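Local coordinates for probable transcriptional regulatory protein aq_1575 (Aquifex aeolicus, PDB 1LFP) that probably binds DNA and regulates transcription, at residues Arg136-Glu149 with Pro166-Leu180. Residues are numbered along the deposited sequence; the frame is centred on the assembly and turned at random.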
loop_
_atom_site.group_PDB
_atom_site.type_symbol
_atom_site.label_atom_id
_atom_site.label_comp_id
_atom_site.label_asym_id
_atom_site.label_seq_id
_atom_site.Cartn_x
_atom_site.Cartn_y
_atom_site.Cartn_z
ATOM N N ARG A 136 6.878 7.774 -7.848
ATOM C CA ARG A 136 5.551 7.169 -7.919
ATOM C C ARG A 136 5.615 6.017 -8.906
ATOM O O ARG A 136 6.088 6.185 -10.035
ATOM C CB ARG A 136 4.539 8.216 -8.416
ATOM C CG ARG A 136 3.296 8.276 -7.551
ATOM C CD ARG A 136 2.192 9.159 -8.117
ATOM N NE ARG A 136 1.891 8.803 -9.492
ATOM C CZ ARG A 136 0.736 9.041 -10.092
ATOM N NH1 ARG A 136 -0.243 9.635 -9.437
ATOM N NH2 ARG A 136 0.567 8.698 -11.354
ATOM N N LYS A 137 5.159 4.837 -8.496
ATOM C CA LYS A 137 5.199 3.666 -9.367
ATOM C C LYS A 137 3.949 2.801 -9.205
ATOM O O LYS A 137 3.244 2.858 -8.195
ATOM C CB LYS A 137 6.374 2.726 -9.020
ATOM C CG LYS A 137 7.804 3.260 -9.178
ATOM C CD LYS A 137 8.226 3.214 -10.648
ATOM C CE LYS A 137 9.522 3.946 -10.847
ATOM N NZ LYS A 137 9.358 5.258 -10.214
ATOM N N GLY A 138 3.702 1.985 -10.221
ATOM C CA GLY A 138 2.634 1.003 -10.110
ATOM C C GLY A 138 3.255 -0.124 -9.302
ATOM O O GLY A 138 4.433 -0.384 -9.430
ATOM N N TYR A 139 2.446 -0.816 -8.508
ATOM C CA TYR A 139 2.923 -1.885 -7.662
ATOM C C TYR A 139 1.972 -3.065 -7.772
ATOM O O TYR A 139 0.776 -2.918 -7.573
ATOM C CB TYR A 139 2.947 -1.335 -6.231
ATOM C CG TYR A 139 3.301 -2.303 -5.161
ATOM C CD1 TYR A 139 2.313 -2.950 -4.424
ATOM C CD2 TYR A 139 4.640 -2.504 -4.812
ATOM C CE1 TYR A 139 2.650 -3.767 -3.344
ATOM C CE2 TYR A 139 4.990 -3.318 -3.747
ATOM C CZ TYR A 139 3.995 -3.949 -3.016
ATOM O OH TYR A 139 4.346 -4.785 -1.971
ATOM N N ILE A 140 2.528 -4.233 -8.083
ATOM C CA ILE A 140 1.753 -5.455 -8.245
ATOM C C ILE A 140 2.291 -6.545 -7.358
ATOM O O ILE A 140 3.507 -6.765 -7.323
ATOM C CB ILE A 140 1.811 -5.929 -9.720
ATOM C CG1 ILE A 140 1.070 -4.900 -10.594
ATOM C CG2 ILE A 140 1.196 -7.354 -9.841
ATOM C CD1 ILE A 140 1.312 -5.040 -12.131
ATOM N N GLU A 141 1.400 -7.229 -6.640
ATOM C CA GLU A 141 1.806 -8.319 -5.761
ATOM C C GLU A 141 1.278 -9.613 -6.346
ATOM O O GLU A 141 0.156 -9.652 -6.818
ATOM C CB GLU A 141 1.239 -8.137 -4.341
ATOM C CG GLU A 141 2.234 -7.480 -3.383
ATOM C CD GLU A 141 1.645 -7.127 -2.024
ATOM O OE1 GLU A 141 0.812 -7.913 -1.498
ATOM O OE2 GLU A 141 2.034 -6.058 -1.480
ATOM N N VAL A 142 2.108 -10.649 -6.324
ATOM C CA VAL A 142 1.723 -11.970 -6.846
ATOM C C VAL A 142 2.154 -13.007 -5.829
ATOM O O VAL A 142 3.294 -13.021 -5.356
ATOM C CB VAL A 142 2.386 -12.250 -8.234
ATOM C CG1 VAL A 142 3.809 -11.870 -8.200
ATOM C CG2 VAL A 142 2.255 -13.725 -8.626
ATOM N N PRO A 143 1.239 -13.898 -5.468
ATOM C CA PRO A 143 1.508 -14.957 -4.492
ATOM C C PRO A 143 2.640 -15.930 -4.851
ATOM O O PRO A 143 2.606 -16.614 -5.871
ATOM C CB PRO A 143 0.139 -15.634 -4.331
ATOM C CG PRO A 143 -0.632 -15.261 -5.566
ATOM C CD PRO A 143 -0.182 -13.846 -5.837
ATOM N N ALA A 144 3.656 -16.004 -3.997
ATOM C CA ALA A 144 4.781 -16.880 -4.268
ATOM C C ALA A 144 4.307 -18.327 -4.375
ATOM O O ALA A 144 4.616 -19.031 -5.348
ATOM C CB ALA A 144 5.836 -16.740 -3.167
ATOM N N LYS A 145 3.541 -18.733 -3.370
ATOM C CA LYS A 145 2.982 -20.072 -3.260
ATOM C C LYS A 145 2.411 -20.603 -4.555
ATOM O O LYS A 145 2.548 -21.782 -4.866
ATOM C CB LYS A 145 1.859 -20.076 -2.225
ATOM C CG LYS A 145 2.306 -19.908 -0.792
ATOM C CD LYS A 145 1.101 -19.667 0.098
ATOM C CE LYS A 145 1.425 -19.887 1.576
ATOM N NZ LYS A 145 1.425 -21.340 1.925
ATOM N N GLU A 146 1.774 -19.720 -5.312
ATOM C CA GLU A 146 1.124 -20.119 -6.541
ATOM C C GLU A 146 1.946 -20.034 -7.827
ATOM O O GLU A 146 1.492 -20.484 -8.882
ATOM C CB GLU A 146 -0.174 -19.320 -6.698
ATOM C CG GLU A 146 -1.270 -19.658 -5.665
ATOM C CD GLU A 146 -1.817 -21.087 -5.792
ATOM O OE1 GLU A 146 -1.740 -21.668 -6.897
ATOM O OE2 GLU A 146 -2.346 -21.628 -4.792
ATOM N N VAL A 147 3.149 -19.482 -7.765
ATOM C CA VAL A 147 3.968 -19.404 -8.971
ATOM C C VAL A 147 5.366 -19.942 -8.717
ATOM O O VAL A 147 5.542 -20.913 -7.985
ATOM C CB VAL A 147 4.086 -17.960 -9.489
ATOM C CG1 VAL A 147 2.698 -17.389 -9.783
ATOM C CG2 VAL A 147 4.822 -17.105 -8.473
ATOM N N SER A 148 6.359 -19.303 -9.318
ATOM C CA SER A 148 7.737 -19.732 -9.172
ATOM C C SER A 148 8.632 -18.520 -9.323
ATOM O O SER A 148 8.235 -17.523 -9.928
ATOM C CB SER A 148 8.051 -20.755 -10.254
ATOM O OG SER A 148 6.839 -21.290 -10.763
ATOM N N GLU A 149 9.831 -18.587 -8.759
ATOM C CA GLU A 149 10.744 -17.463 -8.883
ATOM C C GLU A 149 11.064 -17.328 -10.362
ATOM O O GLU A 149 10.941 -16.249 -10.938
ATOM C CB GLU A 149 12.043 -17.714 -8.113
ATOM C CG GLU A 149 12.198 -16.950 -6.813
ATOM C CD GLU A 149 11.399 -17.559 -5.680
ATOM O OE1 GLU A 149 10.153 -17.559 -5.762
ATOM O OE2 GLU A 149 12.017 -18.045 -4.709
ATOM N N PRO A 166 11.753 -10.914 -5.959
ATOM C CA PRO A 166 11.111 -12.125 -5.437
ATOM C C PRO A 166 10.814 -11.968 -3.955
ATOM O O PRO A 166 11.392 -11.106 -3.288
ATOM C CB PRO A 166 12.152 -13.217 -5.692
ATOM C CG PRO A 166 13.016 -12.662 -6.797
ATOM C CD PRO A 166 13.123 -11.207 -6.417
ATOM N N GLY A 167 9.918 -12.808 -3.448
ATOM C CA GLY A 167 9.552 -12.773 -2.046
ATOM C C GLY A 167 9.315 -14.177 -1.517
ATOM O O GLY A 167 9.099 -15.115 -2.283
ATOM N N GLU A 168 9.362 -14.329 -0.200
ATOM C CA GLU A 168 9.157 -15.634 0.418
ATOM C C GLU A 168 7.681 -15.965 0.412
ATOM O O GLU A 168 7.284 -17.124 0.398
ATOM C CB GLU A 168 9.664 -15.618 1.865
ATOM C CG GLU A 168 11.137 -15.946 2.033
ATOM C CD GLU A 168 11.458 -17.393 1.692
ATOM O OE1 GLU A 168 12.607 -17.817 1.939
ATOM O OE2 GLU A 168 10.568 -18.108 1.178
ATOM N N GLU A 169 6.876 -14.914 0.422
ATOM C CA GLU A 169 5.432 -15.033 0.453
ATOM C C GLU A 169 4.821 -14.341 -0.753
ATOM O O GLU A 169 3.809 -14.773 -1.298
ATOM C CB GLU A 169 4.929 -14.382 1.731
ATOM C CG GLU A 169 5.710 -13.127 2.077
ATOM C CD GLU A 169 5.634 -12.795 3.547
ATOM O OE1 GLU A 169 6.264 -11.801 3.981
ATOM O OE2 GLU A 169 4.939 -13.540 4.272
ATOM N N VAL A 170 5.436 -13.241 -1.157
ATOM C CA VAL A 170 4.926 -12.517 -2.294
ATOM C C VAL A 170 6.037 -11.954 -3.161
ATOM O O VAL A 170 7.134 -11.610 -2.695
ATOM C CB VAL A 170 3.965 -11.386 -1.849
ATOM C CG1 VAL A 170 4.719 -10.317 -1.055
ATOM C CG2 VAL A 170 3.295 -10.784 -3.053
ATOM N N HIS A 171 5.750 -11.896 -4.447
ATOM C CA HIS A 171 6.698 -11.359 -5.397
ATOM C C HIS A 171 6.154 -9.983 -5.687
ATOM O O HIS A 171 4.952 -9.781 -5.685
ATOM C CB HIS A 171 6.734 -12.239 -6.644
ATOM C CG HIS A 171 7.195 -13.643 -6.373
ATOM N ND1 HIS A 171 8.330 -13.926 -5.642
ATOM C CD2 HIS A 171 6.709 -14.837 -6.791
ATOM C CE1 HIS A 171 8.526 -15.234 -5.629
ATOM N NE2 HIS A 171 7.558 -15.811 -6.321
ATOM N N ILE A 172 7.045 -9.023 -5.885
ATOM C CA ILE A 172 6.641 -7.665 -6.146
ATOM C C ILE A 172 7.096 -7.199 -7.509
ATOM O O ILE A 172 8.256 -7.352 -7.877
ATOM C CB ILE A 172 7.239 -6.727 -5.104
ATOM C CG1 ILE A 172 6.623 -7.031 -3.738
ATOM C CG2 ILE A 172 7.055 -5.289 -5.537
ATOM C CD1 ILE A 172 7.355 -6.354 -2.582
ATOM N N ILE A 173 6.182 -6.570 -8.241
ATOM C CA ILE A 173 6.497 -6.071 -9.561
ATOM C C ILE A 173 6.172 -4.601 -9.602
ATOM O O ILE A 173 5.076 -4.200 -9.210
ATOM C CB ILE A 173 5.667 -6.802 -10.631
ATOM C CG1 ILE A 173 6.154 -8.252 -10.731
ATOM C CG2 ILE A 173 5.802 -6.088 -12.002
ATOM C CD1 ILE A 173 5.256 -9.153 -11.575
ATOM N N TYR A 174 7.137 -3.787 -10.039
ATOM C CA TYR A 174 6.892 -2.360 -10.140
ATOM C C TYR A 174 6.717 -1.984 -11.576
ATOM O O TYR A 174 7.361 -2.565 -12.453
ATOM C CB TYR A 174 8.069 -1.553 -9.608
ATOM C CG TYR A 174 8.166 -1.546 -8.131
ATOM C CD1 TYR A 174 7.449 -0.617 -7.388
ATOM C CD2 TYR A 174 8.993 -2.428 -7.460
ATOM C CE1 TYR A 174 7.553 -0.558 -6.039
ATOM C CE2 TYR A 174 9.111 -2.371 -6.074
ATOM C CZ TYR A 174 8.387 -1.427 -5.375
ATOM O OH TYR A 174 8.513 -1.313 -4.014
ATOM N N THR A 175 5.887 -0.977 -11.818
ATOM C CA THR A 175 5.639 -0.540 -13.188
ATOM C C THR A 175 5.625 0.980 -13.278
ATOM O O THR A 175 5.671 1.661 -12.252
ATOM C CB THR A 175 4.249 -1.019 -13.682
ATOM O OG1 THR A 175 3.233 -0.120 -13.226
ATOM C CG2 THR A 175 3.942 -2.420 -13.131
ATOM N N VAL A 176 5.579 1.489 -14.514
ATOM C CA VAL A 176 5.469 2.929 -14.792
ATOM C C VAL A 176 4.069 3.159 -14.249
ATOM O O VAL A 176 3.141 2.408 -14.581
ATOM C CB VAL A 176 5.514 3.182 -16.339
ATOM C CG1 VAL A 176 4.961 4.555 -16.682
ATOM C CG2 VAL A 176 6.944 3.027 -16.825
ATOM N N PRO A 177 3.862 4.214 -13.440
ATOM C CA PRO A 177 2.501 4.369 -12.906
ATOM C C PRO A 177 1.346 4.382 -13.910
ATOM O O PRO A 177 0.312 3.731 -13.694
ATOM C CB PRO A 177 2.616 5.632 -12.022
ATOM C CG PRO A 177 3.719 6.422 -12.705
ATOM C CD PRO A 177 4.714 5.375 -13.123
ATOM N N GLU A 178 1.523 5.076 -15.025
ATOM C CA GLU A 178 0.453 5.120 -16.010
ATOM C C GLU A 178 0.179 3.774 -16.675
ATOM O O GLU A 178 -0.840 3.625 -17.341
ATOM C CB GLU A 178 0.770 6.164 -17.089
ATOM C CG GLU A 178 0.613 7.597 -16.606
ATOM C CD GLU A 178 1.771 8.058 -15.740
ATOM O OE1 GLU A 178 1.625 9.134 -15.113
ATOM O OE2 GLU A 178 2.821 7.357 -15.694
ATOM N N GLU A 179 1.071 2.797 -16.490
ATOM C CA GLU A 179 0.914 1.478 -17.110
ATOM C C GLU A 179 0.599 0.350 -16.152
ATOM O O GLU A 179 0.709 -0.840 -16.475
ATOM C CB GLU A 179 2.181 1.137 -17.859
ATOM C CG GLU A 179 2.579 2.287 -18.743
ATOM C CD GLU A 179 3.436 1.854 -19.869
ATOM O OE1 GLU A 179 4.425 1.143 -19.600
ATOM O OE2 GLU A 179 3.119 2.222 -21.022
ATOM N N LEU A 180 0.192 0.734 -14.963
ATOM C CA LEU A 180 -0.130 -0.243 -13.952
ATOM C C LEU A 180 -1.200 -1.265 -14.374
ATOM O O LEU A 180 -1.012 -2.473 -14.213
ATOM C CB LEU A 180 -0.584 0.526 -12.706
ATOM C CG LEU A 180 -1.317 -0.320 -11.669
ATOM C CD1 LEU A 180 -0.307 -1.309 -11.074
ATOM C CD2 LEU A 180 -1.913 0.573 -10.569
#
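Backbone pairing carries the contact between Arg136-Pro143 and Val170-Thr175, two antiparallel strands that trade hydrogen bonds at Gly138/Thr175, Ile140/Ile173 and Val142/His171. The central exchange is even, 2.8 Å from Ile140 N to Ile173 O and again from Ile173 N to Ile140 O. Ala144 N continues the same pattern to Glu169 O. Glycine suits position 138 because a CB there would collide with Thr175 OG1 and Leu180 CB; the Thr175 hydroxyl oxygen, OG1, lies 3.4 Å from Gly138 CA, and it donates to Val176 O.

Aromatic and aliphatic groups fill the face bearing Tyr139, Glu141, Ile172 and Tyr174. With CG anti to the backbone N (chi1 175°), Tyr139 turns one ring edge toward the face of Tyr174 in an offset edge-to-face pair, planes 65° apart. Its CE2 meets Ile172 CG2 at 3.4 Å, while OH donates to Glu141 OE2 on the anti side at 2.7 Å. An alanine in place of Tyr139 would be likely to leave the Glu141 carboxylate without this donor and open a gap beside Ile172 and Tyr174.

These are the two middle strands of a four-stranded antiparallel sheet, flanked by strands 163-165 and 196-203. Helix 149-159 covers the other face through Leu152, against Val142 and His171, and Ala156, against Ile173. On that face the beta-branched Ile140 and Ile173 abut, CB to CB 4.1 Å, and Ile140 CG1 packs against Leu180 CD1.

His171 serves the turn end as both a flat surface and an acceptor: Ala144 CB sits over one ring face in a CH-pi contact, Val147 CG2 touches the edge at CD2, and ND1 accepts from Gly167 N at 2.9 Å.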